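Local coordinates for protein alternansucrase (PDB 6HVG) that belongs to glycosyl hydrolase family 70, combining a calcium-binding region of the TIM-barrel clan with flanking choline- and cell-wall-binding-type repeats, at residues L691-A695 / D804-A810; N700-L705 / A865-K871; L705-Y710 / T729-A735; D875-L880 / L920-K926. All coordinates share one frame; numbering follows the deposited sequence.

In the fold
All four contacts lie inside the family 70 region, where the helices around the eight-stranded parallel barrel meet a large antiparallel sheet. Contact 1 joins helix 681-692 to helix 807-814; its centre is about 17 Å from that of contact 2, which it touches through Leu691 and Met701. Contact 3 shares Leu705 with contact 2 (centres about 11 Å apart) and is nested along the chain within the loops closed by contacts 1 and 2, whose segments alternate. Contact 4 comes last in sequence, its centre about 14 Å from that of contact 2, to which Asp867 links it. The chain after helix 681-692 leads by way of contacts 2 and 3 to strand 735-736, which pairs with strand 862-866 of the sheet.

Contact 1 of 4, residues L691-A695 / D804-A810; sequences LTHGA and DYNLPSA
Tyr805 lies against the Gly694-Ala695 loop where helix 681-692, which follows barrel strand 678-679, ends beside the start of helix 807-814; the contact thus pairs two helix ends on the outside of the eight-stranded parallel barrel. The backbone of Tyr805 is tied to the helix end: Tyr805 N donates to Thr692 O at 3.0 Å and 157°, and Thr692 O also sits at the edge of the phenol ring, in its plane. Followed outward, Tyr805 CB rests 3.5 Å from Leu691 O. With CG anti to the carbonyl carbon (chi1 -64°), the ring is carried along the loop. Tyr805 CD2 then meets Gly694 O at 3.6 Å, and Tyr805 CE2 meets Gly694 C at 3.5 Å. Farther out, the CA of Ala695 stands over the ring face, 4.3 Å from the centroid and 28° off the normal, a CH-pi contact. At the tip, Tyr805 OH touches Ala695 CB at 3.6 Å while being hydrogen-bonded to the backbone N of Lys800; Arg698 adds a cation-pi contact to the ring. Asn806 occupies the N-cap position without making a capping bond. Instead its amide is divided, with OD1 accepting from Ser1001 N and ND2 giving a weak bond of 3.3 Å to Leu691 O. The side chains of Leu691 and Asn806 cross at about a right angle, and beyond them Leu691 CD1 comes within 4.5 Å of Ala810 CB.

Contact 2 of 4, residues N700-L705 / A865-K871; sequences NMWYFL and ATDSSGK
A CH-pi contact of Gly870 CA with the indole of Trp702 centres this contact, in which the loop leaving strand 862-866 runs along one side of the helical turn 701-705. The evidence is direct: Gly870 CA lies 3.5 Å from the centroid of the six-membered ring of Trp702 and only 15° off its normal. Ser869 O covers the same face nearer the rim, but the angle at Trp702 NE1 is too poor for a hydrogen bond. The indole reaches this loop because its CG is anti to the backbone N (chi1 -173°). Thr866 approaches differently, its OG1 lying at the ring edge, 3.6 Å from Trp702 CD1. Thr866 OG1 also lies 3.5 Å from Leu705 CD1, the two side chains meeting tip to tip, and gives a weak bond to Ser868 O of its own segment. One cross-link is polar: Asn700 ND2 donates to Gly870 O at 3.1 Å and 142°, in the carbonyl plane though tilted from the amide plane of Asn700. The same loop turns at Asp867, the centre of an inverse gamma turn, and Gly870 N gives Ser868 OG a further weak bond. On another side of the turn, Met701 and Phe704 pack on helix 681-692, on Met813 of helix 807-814 and on Leu881 of strand 881-885, which pairs antiparallel with strand 862-866. The turn is thus wedged between two helices and the sheet.

Contact 3 of 4, residues L705-Y710 / T729-A735; sequences LDTGYY and TLVNRIA
The ring of Tyr709 and the amide of Asn732 are stacked, their planes 18° apart. Asn732 CB stands over the ring centre, 3.6 Å from the Tyr709 centroid and 7° off the normal, a CH-pi contact. At the edge of that ring, in plane, lies Tyr710 CD2; conversely, Tyr709 CD2 sits over the centre of one face of Tyr710. The edge of Tyr710 is met by the aliphatic side of Ile734, with Tyr710 CE2 and Ile734 CB 4.2 Å apart. Ile734 also crosses Leu705 at about a right angle, its CG1 3.9 Å from Leu705 CB. With CG anti to the backbone N (chi1 -159°), the Asn732 amide is laid over the Tyr709 ring. Asn732 OD1 accepts from Ile734 N at 3.0 Å, the donor standing above the carbonyl plane, and from a water at 2.7 Å that also bonds to Tyr710 OH and Ala735 N. A second water donates to Asp706 OD2 at 2.6 Å and accepts from Asn732 ND2 at 3.0 Å. Asp706 OD2 is gripped again by Thr729 N at 3.1 Å, from well above the carboxylate plane, while OD1 forms a salt bridge with Arg724. A third water spans Leu705 O and Arg733 N. The bond from Ile734 N to Asn732 OD1 defines an Asx turn, placed in a water-bridged loop that runs into strand 735-736, which pairs with strand 862-866 in the antiparallel sheet.

Contact 4 of 4, residues D875-L880 / L920-K926; sequences DGETDL and LKLNNDK
Thr878 and Leu920 cross at about a right angle, and the threonine methyl sits against the fork of the leucine: Thr878 CG2 is 3.4 Å from Leu920 CD1 and 3.6 Å from Leu920 CD2. The methyl points there because it is the branch anti to the backbone N, which leaves OG1 beside that nitrogen (chi1 -60°). Leu880 meets the same leucine more obliquely, with 4.2 Å between Leu880 CD1 and Leu920 CD1. These apolar groups join two loops at the margin of the antiparallel sheet: one enters strand 881-885, the other leaves strand 910-915 and leads to strand 927-931; Ile928 on the latter strand packs against Thr878, Leu880 and Leu922. No hydrogen bond joins the two segments. Instead the Lys926 chain, bent at chi2, runs past the backbone of Gly876, its CE 3.5 Å and its CD 3.8 Å from Gly876 O. Its ammonium group has a long, weak ion pair with Asp867 OD1, while Asp867 OD2 accepts from Thr878 N. Nearer the surface, Asp875 and Asn923 cross with carboxylate and amide planes 44° apart, and Asn923 ND2 stays 4.0 Å from Asp875 OD1. The Asn923 loop closes on itself through a bond of 3.3 Å from Lys926 N to Asn923 O.

Contact 1 of 4, residues L691-A695 / D804-A810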
# COMPACT_ATOMS: atom_id res chain seq x y z
N LEU A 691 -20.82 -10.24 -10.50
CA LEU A 691 -21.82 -10.27 -9.42
C LEU A 691 -21.50 -9.38 -8.23
O LEU A 691 -22.32 -8.61 -7.78
CB LEU A 691 -21.94 -11.69 -8.90
CG LEU A 691 -22.64 -12.70 -9.77
CD1 LEU A 691 -22.35 -14.10 -9.26
CD2 LEU A 691 -24.13 -12.43 -9.78
N THR A 692 -20.30 -9.55 -7.71
CA THR A 692 -19.91 -9.05 -6.42
C THR A 692 -19.63 -7.55 -6.38
O THR A 692 -19.91 -6.94 -5.37
CB THR A 692 -18.67 -9.87 -5.98
OG1 THR A 692 -19.08 -11.22 -5.76
CG2 THR A 692 -18.05 -9.33 -4.74
N HIS A 693 -19.05 -6.97 -7.43
CA HIS A 693 -18.66 -5.57 -7.38
C HIS A 693 -19.53 -4.64 -8.23
O HIS A 693 -19.68 -4.83 -9.45
CB HIS A 693 -17.23 -5.39 -7.81
CG HIS A 693 -16.26 -6.18 -7.02
ND1 HIS A 693 -15.18 -6.79 -7.60
CD2 HIS A 693 -16.20 -6.47 -5.70
CE1 HIS A 693 -14.49 -7.43 -6.67
NE2 HIS A 693 -15.09 -7.26 -5.51
N GLY A 694 -20.08 -3.62 -7.57
CA GLY A 694 -20.77 -2.54 -8.25
C GLY A 694 -22.26 -2.71 -8.35
O GLY A 694 -22.76 -3.81 -8.59
N ALA A 695 -22.95 -1.58 -8.23
CA ALA A 695 -24.41 -1.55 -8.25
C ALA A 695 -24.97 -1.82 -9.63
O ALA A 695 -26.07 -2.36 -9.74
CB ALA A 695 -24.95 -0.22 -7.76
N ASP A 804 -20.09 -6.15 -0.47
CA ASP A 804 -20.25 -6.85 -1.73
C ASP A 804 -21.69 -7.24 -2.02
O ASP A 804 -22.45 -7.65 -1.12
CB ASP A 804 -19.43 -8.13 -1.74
CG ASP A 804 -17.98 -7.90 -2.10
OD1 ASP A 804 -17.56 -6.73 -2.20
OD2 ASP A 804 -17.26 -8.89 -2.31
N TYR A 805 -22.04 -7.17 -3.30
CA TYR A 805 -23.35 -7.56 -3.80
C TYR A 805 -23.40 -9.05 -4.10
O TYR A 805 -22.38 -9.65 -4.38
CB TYR A 805 -23.67 -6.79 -5.10
CG TYR A 805 -23.79 -5.30 -4.92
CD1 TYR A 805 -25.01 -4.72 -4.59
CD2 TYR A 805 -22.69 -4.46 -5.10
CE1 TYR A 805 -25.13 -3.35 -4.41
CE2 TYR A 805 -22.79 -3.10 -4.90
CZ TYR A 805 -24.01 -2.55 -4.56
OH TYR A 805 -24.13 -1.19 -4.39
N ASN A 806 -24.60 -9.64 -4.00
CA ASN A 806 -24.87 -10.97 -4.57
C ASN A 806 -24.03 -12.11 -3.98
O ASN A 806 -23.78 -13.12 -4.65
CB ASN A 806 -24.74 -10.98 -6.11
CG ASN A 806 -25.86 -10.23 -6.80
OD1 ASN A 806 -27.00 -10.36 -6.40
ND2 ASN A 806 -25.54 -9.50 -7.85
N LEU A 807 -23.64 -11.99 -2.71
CA LEU A 807 -22.87 -13.03 -2.05
C LEU A 807 -23.56 -14.41 -2.03
O LEU A 807 -22.89 -15.42 -2.27
CB LEU A 807 -22.46 -12.59 -0.65
CG LEU A 807 -21.33 -11.55 -0.65
CD1 LEU A 807 -20.99 -11.10 0.75
CD2 LEU A 807 -20.08 -12.07 -1.32
N PRO A 808 -24.88 -14.45 -1.76
CA PRO A 808 -25.57 -15.74 -1.87
C PRO A 808 -25.46 -16.39 -3.25
O PRO A 808 -25.24 -17.59 -3.36
CB PRO A 808 -27.02 -15.37 -1.55
CG PRO A 808 -26.89 -14.23 -0.62
CD PRO A 808 -25.73 -13.44 -1.13
N SER A 809 -25.62 -15.59 -4.30
CA SER A 809 -25.57 -16.10 -5.66
C SER A 809 -24.17 -16.58 -5.98
O SER A 809 -23.98 -17.59 -6.65
CB SER A 809 -26.04 -15.02 -6.65
OG SER A 809 -27.15 -14.30 -6.15
N ALA A 810 -23.18 -15.83 -5.52
CA ALA A 810 -21.78 -16.20 -5.69
C ALA A 810 -21.46 -17.53 -5.01
O ALA A 810 -20.81 -18.38 -5.60
CB ALA A 810 -20.88 -15.10 -5.15

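Contact 2 of 4, residues N700-L705 / A865-K871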
# COMPACT_ATOMS: atom_id res chain seq x y z
N ASN A 700 -21.17 -9.42 -18.15
CA ASN A 700 -22.17 -10.45 -18.30
C ASN A 700 -21.75 -11.80 -17.70
O ASN A 700 -20.55 -12.12 -17.61
CB ASN A 700 -22.51 -10.64 -19.77
CG ASN A 700 -23.43 -9.58 -20.29
OD1 ASN A 700 -23.78 -8.64 -19.58
ND2 ASN A 700 -23.82 -9.70 -21.54
N MET A 701 -22.75 -12.57 -17.30
CA MET A 701 -22.54 -13.91 -16.79
C MET A 701 -21.88 -14.77 -17.86
O MET A 701 -21.19 -15.73 -17.53
CB MET A 701 -23.86 -14.53 -16.37
CG MET A 701 -24.64 -13.76 -15.31
SD MET A 701 -23.82 -13.53 -13.73
CE MET A 701 -23.74 -15.22 -13.17
N TRP A 702 -22.10 -14.44 -19.13
CA TRP A 702 -21.38 -15.05 -20.27
C TRP A 702 -19.89 -15.25 -20.00
O TRP A 702 -19.34 -16.27 -20.38
CB TRP A 702 -21.53 -14.19 -21.54
CG TRP A 702 -20.97 -14.83 -22.80
CD1 TRP A 702 -21.52 -15.87 -23.52
CD2 TRP A 702 -19.78 -14.45 -23.50
NE1 TRP A 702 -20.73 -16.18 -24.61
CE2 TRP A 702 -19.66 -15.32 -24.62
CE3 TRP A 702 -18.80 -13.48 -23.29
CZ2 TRP A 702 -18.60 -15.23 -25.52
CZ3 TRP A 702 -17.74 -13.40 -24.18
CH2 TRP A 702 -17.65 -14.27 -25.28
N TYR A 703 -19.25 -14.29 -19.33
CA TYR A 703 -17.81 -14.37 -19.11
C TYR A 703 -17.36 -15.56 -18.25
O TYR A 703 -16.22 -16.00 -18.39
CB TYR A 703 -17.26 -13.05 -18.54
CG TYR A 703 -17.21 -11.96 -19.60
CD1 TYR A 703 -16.23 -11.96 -20.57
CD2 TYR A 703 -18.16 -10.93 -19.63
CE1 TYR A 703 -16.18 -10.98 -21.54
CE2 TYR A 703 -18.13 -9.96 -20.60
CZ TYR A 703 -17.14 -9.99 -21.55
OH TYR A 703 -17.10 -9.03 -22.51
N PHE A 704 -18.25 -16.07 -17.41
CA PHE A 704 -17.93 -17.26 -16.61
C PHE A 704 -17.63 -18.49 -17.47
O PHE A 704 -16.87 -19.36 -17.06
CB PHE A 704 -19.08 -17.60 -15.66
CG PHE A 704 -19.13 -16.75 -14.43
CD1 PHE A 704 -18.30 -16.99 -13.38
CD2 PHE A 704 -20.06 -15.74 -14.31
CE1 PHE A 704 -18.37 -16.23 -12.23
CE2 PHE A 704 -20.15 -14.98 -13.16
CZ PHE A 704 -19.30 -15.22 -12.12
N LEU A 705 -18.23 -18.55 -18.66
CA LEU A 705 -18.10 -19.71 -19.53
C LEU A 705 -16.69 -19.85 -20.13
O LEU A 705 -16.22 -20.98 -20.26
CB LEU A 705 -19.14 -19.66 -20.66
CG LEU A 705 -20.62 -19.60 -20.26
CD1 LEU A 705 -21.53 -19.61 -21.47
CD2 LEU A 705 -20.99 -20.77 -19.35
N ALA A 865 -24.04 -22.78 -19.00
CA ALA A 865 -24.50 -22.09 -20.20
C ALA A 865 -25.11 -20.76 -19.77
O ALA A 865 -25.32 -20.52 -18.59
CB ALA A 865 -25.52 -22.92 -20.95
N THR A 866 -25.36 -19.90 -20.74
CA THR A 866 -26.00 -18.61 -20.48
C THR A 866 -26.90 -18.27 -21.63
O THR A 866 -26.62 -18.63 -22.78
CB THR A 866 -24.99 -17.43 -20.33
OG1 THR A 866 -24.14 -17.34 -21.48
CG2 THR A 866 -24.13 -17.55 -19.06
N ASP A 867 -27.99 -17.57 -21.31
CA ASP A 867 -28.86 -17.06 -22.34
C ASP A 867 -28.19 -15.81 -22.91
O ASP A 867 -28.70 -14.71 -22.77
CB ASP A 867 -30.23 -16.74 -21.76
CG ASP A 867 -31.22 -16.30 -22.82
OD1 ASP A 867 -31.09 -16.73 -23.99
OD2 ASP A 867 -32.10 -15.50 -22.46
N SER A 868 -27.03 -16.01 -23.53
CA SER A 868 -26.19 -14.92 -23.98
C SER A 868 -25.07 -15.45 -24.87
O SER A 868 -24.65 -16.60 -24.76
CB SER A 868 -25.59 -14.21 -22.78
OG SER A 868 -24.66 -13.24 -23.20
N SER A 869 -24.59 -14.60 -25.78
CA SER A 869 -23.56 -14.98 -26.74
C SER A 869 -22.32 -14.09 -26.68
O SER A 869 -21.37 -14.31 -27.43
CB SER A 869 -24.16 -14.91 -28.15
OG SER A 869 -23.25 -15.38 -29.13
N GLY A 870 -22.31 -13.10 -25.78
CA GLY A 870 -21.17 -12.17 -25.68
C GLY A 870 -21.44 -10.97 -24.79
O GLY A 870 -22.29 -11.03 -23.90
N LYS A 871 -20.71 -9.88 -25.02
CA LYS A 871 -20.93 -8.59 -24.33
C LYS A 871 -22.37 -8.06 -24.46
O LYS A 871 -22.91 -7.52 -23.50
CB LYS A 871 -20.03 -7.51 -24.92
CG LYS A 871 -18.53 -7.75 -24.85
CD LYS A 871 -17.72 -6.56 -25.36
CE LYS A 871 -17.82 -6.40 -26.88
NZ LYS A 871 -17.13 -5.18 -27.39

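Contact 3 of 4, residues L705-Y710 / T729-A735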
# COMPACT_ATOMS: atom_id res chain seq x y z
N LEU A 705 -18.23 -18.55 -18.66
CA LEU A 705 -18.10 -19.71 -19.53
C LEU A 705 -16.69 -19.85 -20.13
O LEU A 705 -16.22 -20.98 -20.26
CB LEU A 705 -19.14 -19.66 -20.66
CG LEU A 705 -20.62 -19.60 -20.26
CD1 LEU A 705 -21.53 -19.61 -21.47
CD2 LEU A 705 -20.99 -20.77 -19.35
N ASP A 706 -16.06 -18.73 -20.50
CA ASP A 706 -14.77 -18.72 -21.18
C ASP A 706 -14.88 -19.58 -22.44
O ASP A 706 -14.23 -20.61 -22.56
CB ASP A 706 -13.67 -19.19 -20.22
CG ASP A 706 -12.27 -19.18 -20.84
OD1 ASP A 706 -11.98 -18.30 -21.68
OD2 ASP A 706 -11.43 -20.05 -20.49
N THR A 707 -15.76 -19.17 -23.35
CA THR A 707 -16.03 -19.96 -24.57
C THR A 707 -14.81 -20.09 -25.46
O THR A 707 -14.67 -21.06 -26.19
CB THR A 707 -17.21 -19.39 -25.37
OG1 THR A 707 -16.98 -18.00 -25.64
CG2 THR A 707 -18.50 -19.51 -24.57
N GLY A 708 -13.92 -19.11 -25.38
CA GLY A 708 -12.63 -19.18 -26.06
C GLY A 708 -11.88 -20.46 -25.79
O GLY A 708 -10.98 -20.82 -26.54
N TYR A 709 -12.21 -21.14 -24.71
CA TYR A 709 -11.64 -22.43 -24.39
C TYR A 709 -11.75 -23.34 -25.60
O TYR A 709 -10.79 -23.99 -25.97
CB TYR A 709 -12.36 -23.04 -23.19
CG TYR A 709 -11.91 -24.44 -22.84
CD1 TYR A 709 -10.71 -24.64 -22.17
CD2 TYR A 709 -12.67 -25.56 -23.17
CE1 TYR A 709 -10.28 -25.92 -21.85
CE2 TYR A 709 -12.24 -26.84 -22.86
CZ TYR A 709 -11.05 -27.01 -22.20
OH TYR A 709 -10.60 -28.28 -21.90
N TYR A 710 -12.93 -23.33 -26.23
CA TYR A 710 -13.19 -24.13 -27.44
C TYR A 710 -12.88 -23.29 -28.69
O TYR A 710 -13.06 -22.07 -28.67
CB TYR A 710 -14.66 -24.58 -27.49
CG TYR A 710 -15.01 -25.66 -26.50
CD1 TYR A 710 -14.44 -26.93 -26.57
CD2 TYR A 710 -15.92 -25.41 -25.47
CE1 TYR A 710 -14.75 -27.93 -25.64
CE2 TYR A 710 -16.25 -26.39 -24.54
CZ TYR A 710 -15.67 -27.66 -24.62
OH TYR A 710 -16.01 -28.63 -23.69
N THR A 729 -10.25 -19.05 -17.81
CA THR A 729 -10.52 -19.51 -16.46
C THR A 729 -9.77 -20.83 -16.35
O THR A 729 -9.56 -21.53 -17.36
CB THR A 729 -12.03 -19.66 -16.20
OG1 THR A 729 -12.27 -19.63 -14.80
CG2 THR A 729 -12.59 -20.99 -16.77
N LEU A 730 -9.37 -21.17 -15.14
CA LEU A 730 -8.51 -22.33 -14.88
C LEU A 730 -9.15 -23.67 -15.24
O LEU A 730 -8.48 -24.58 -15.72
CB LEU A 730 -8.13 -22.34 -13.42
CG LEU A 730 -7.33 -23.53 -12.92
CD1 LEU A 730 -5.96 -23.56 -13.56
CD2 LEU A 730 -7.21 -23.50 -11.40
N VAL A 731 -10.47 -23.78 -14.99
CA VAL A 731 -11.22 -25.01 -15.26
C VAL A 731 -12.45 -24.68 -16.09
O VAL A 731 -13.33 -23.94 -15.64
CB VAL A 731 -11.65 -25.68 -13.94
CG1 VAL A 731 -12.55 -26.89 -14.20
CG2 VAL A 731 -10.45 -26.08 -13.12
N ASN A 732 -12.54 -25.24 -17.30
CA ASN A 732 -13.74 -25.02 -18.09
C ASN A 732 -14.89 -25.86 -17.55
O ASN A 732 -14.71 -27.04 -17.20
CB ASN A 732 -13.54 -25.31 -19.58
CG ASN A 732 -14.60 -24.61 -20.44
OD1 ASN A 732 -15.67 -25.16 -20.72
ND2 ASN A 732 -14.32 -23.38 -20.82
N ARG A 733 -16.06 -25.25 -17.48
CA ARG A 733 -17.23 -25.88 -16.92
C ARG A 733 -18.44 -25.84 -17.85
O ARG A 733 -19.56 -26.13 -17.44
CB ARG A 733 -17.54 -25.20 -15.59
CG ARG A 733 -16.51 -25.51 -14.52
CD ARG A 733 -16.86 -24.86 -13.20
NE ARG A 733 -15.89 -25.19 -12.17
CZ ARG A 733 -14.79 -24.48 -11.91
NH1 ARG A 733 -14.47 -23.40 -12.59
NH2 ARG A 733 -13.97 -24.89 -10.95
N ILE A 734 -18.21 -25.53 -19.12
CA ILE A 734 -19.29 -25.50 -20.11
C ILE A 734 -19.86 -26.90 -20.28
O ILE A 734 -21.08 -27.07 -20.25
CB ILE A 734 -18.80 -24.97 -21.46
CG1 ILE A 734 -18.50 -23.47 -21.35
CG2 ILE A 734 -19.83 -25.25 -22.56
CD1 ILE A 734 -17.78 -22.87 -22.55
N ALA A 735 -18.97 -27.87 -20.47
CA ALA A 735 -19.37 -29.28 -20.50
C ALA A 735 -18.26 -30.14 -19.91
O ALA A 735 -17.53 -30.81 -20.63
CB ALA A 735 -19.69 -29.73 -21.91
O HOH W 1 -16.46 -22.70 -18.32
O HOH W 2 -11.60 -22.59 -19.87
O HOH W 3 -16.07 -27.85 -20.87

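Contact 4 of 4, residues D875-L880 / L920-K926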
# COMPACT_ATOMS: atom_id res chain seq x y z
N ASP A 875 -32.59 -9.27 -28.55
CA ASP A 875 -33.92 -8.95 -27.99
C ASP A 875 -34.47 -9.84 -26.85
O ASP A 875 -34.77 -9.35 -25.76
CB ASP A 875 -34.95 -8.88 -29.13
CG ASP A 875 -36.35 -8.61 -28.64
OD1 ASP A 875 -36.51 -7.75 -27.74
OD2 ASP A 875 -37.29 -9.24 -29.16
N GLY A 876 -34.60 -11.14 -27.10
CA GLY A 876 -35.10 -12.09 -26.09
C GLY A 876 -34.15 -12.41 -24.94
O GLY A 876 -34.57 -12.87 -23.87
N GLU A 877 -32.86 -12.13 -25.16
CA GLU A 877 -31.80 -12.61 -24.29
C GLU A 877 -31.76 -11.95 -22.91
O GLU A 877 -31.81 -10.74 -22.77
CB GLU A 877 -30.41 -12.53 -24.97
CG GLU A 877 -30.24 -13.44 -26.19
CD GLU A 877 -28.87 -13.34 -26.84
OE1 GLU A 877 -28.28 -12.24 -26.83
OE2 GLU A 877 -28.38 -14.34 -27.40
N THR A 878 -31.63 -12.79 -21.90
CA THR A 878 -31.71 -12.41 -20.50
C THR A 878 -30.36 -12.35 -19.79
O THR A 878 -30.22 -11.68 -18.77
CB THR A 878 -32.59 -13.44 -19.78
OG1 THR A 878 -33.89 -13.45 -20.38
CG2 THR A 878 -32.74 -13.12 -18.35
N ASP A 879 -29.37 -13.05 -20.36
CA ASP A 879 -28.06 -13.25 -19.73
C ASP A 879 -28.14 -13.94 -18.36
O ASP A 879 -27.46 -13.55 -17.41
CB ASP A 879 -27.30 -11.92 -19.65
CG ASP A 879 -25.84 -12.09 -19.26
OD1 ASP A 879 -25.16 -12.89 -19.92
OD2 ASP A 879 -25.38 -11.41 -18.33
N LEU A 880 -28.99 -14.96 -18.28
CA LEU A 880 -29.18 -15.75 -17.08
C LEU A 880 -28.30 -17.00 -17.21
O LEU A 880 -28.34 -17.69 -18.22
CB LEU A 880 -30.67 -16.12 -16.90
CG LEU A 880 -31.36 -15.78 -15.55
CD1 LEU A 880 -30.96 -14.46 -14.94
CD2 LEU A 880 -32.87 -15.79 -15.68
N LEU A 920 -34.31 -6.99 -14.18
CA LEU A 920 -34.59 -7.94 -15.24
C LEU A 920 -36.07 -8.27 -15.28
O LEU A 920 -36.66 -8.66 -14.28
CB LEU A 920 -33.77 -9.22 -15.02
CG LEU A 920 -33.60 -10.31 -16.08
CD1 LEU A 920 -33.98 -11.67 -15.51
CD2 LEU A 920 -34.30 -10.03 -17.39
N LYS A 921 -36.67 -8.09 -16.46
CA LYS A 921 -38.05 -8.53 -16.72
C LYS A 921 -38.05 -9.41 -17.97
O LYS A 921 -37.55 -8.99 -19.00
CB LYS A 921 -38.97 -7.33 -16.93
CG LYS A 921 -39.03 -6.33 -15.77
CD LYS A 921 -39.78 -6.87 -14.56
CE LYS A 921 -41.25 -7.10 -14.85
NZ LYS A 921 -42.02 -7.39 -13.61
N LEU A 922 -38.62 -10.60 -17.90
CA LEU A 922 -38.69 -11.46 -19.09
C LEU A 922 -39.77 -11.01 -20.06
O LEU A 922 -40.80 -10.47 -19.64
CB LEU A 922 -38.98 -12.92 -18.73
CG LEU A 922 -37.75 -13.81 -18.53
CD1 LEU A 922 -37.03 -13.50 -17.23
CD2 LEU A 922 -38.19 -15.25 -18.57
N ASN A 923 -39.55 -11.28 -21.34
CA ASN A 923 -40.60 -11.16 -22.36
C ASN A 923 -41.66 -12.23 -22.12
O ASN A 923 -41.37 -13.28 -21.55
CB ASN A 923 -40.03 -11.27 -23.78
CG ASN A 923 -39.07 -10.13 -24.13
OD1 ASN A 923 -38.83 -9.22 -23.33
ND2 ASN A 923 -38.51 -10.19 -25.33
N ASN A 924 -42.88 -11.97 -22.55
CA ASN A 924 -43.98 -12.92 -22.32
C ASN A 924 -43.73 -14.27 -23.00
O ASN A 924 -44.06 -15.32 -22.44
CB ASN A 924 -45.29 -12.30 -22.79
CG ASN A 924 -45.68 -11.08 -21.98
OD1 ASN A 924 -45.86 -11.16 -20.77
ND2 ASN A 924 -45.79 -9.93 -22.64
N ASP A 925 -43.15 -14.24 -24.19
CA ASP A 925 -42.82 -15.47 -24.95
C ASP A 925 -41.71 -16.34 -24.32
O ASP A 925 -41.74 -17.58 -24.41
CB ASP A 925 -42.43 -15.10 -26.39
N LYS A 926 -40.74 -15.68 -23.68
CA LYS A 926 -39.47 -16.30 -23.26
C LYS A 926 -39.57 -17.46 -22.28
O LYS A 926 -40.33 -17.40 -21.31
CB LYS A 926 -38.53 -15.25 -22.66
CG LYS A 926 -37.10 -15.74 -22.47
CD LYS A 926 -36.43 -16.14 -23.77
CE LYS A 926 -34.93 -16.37 -23.61
NZ LYS A 926 -34.35 -16.74 -24.93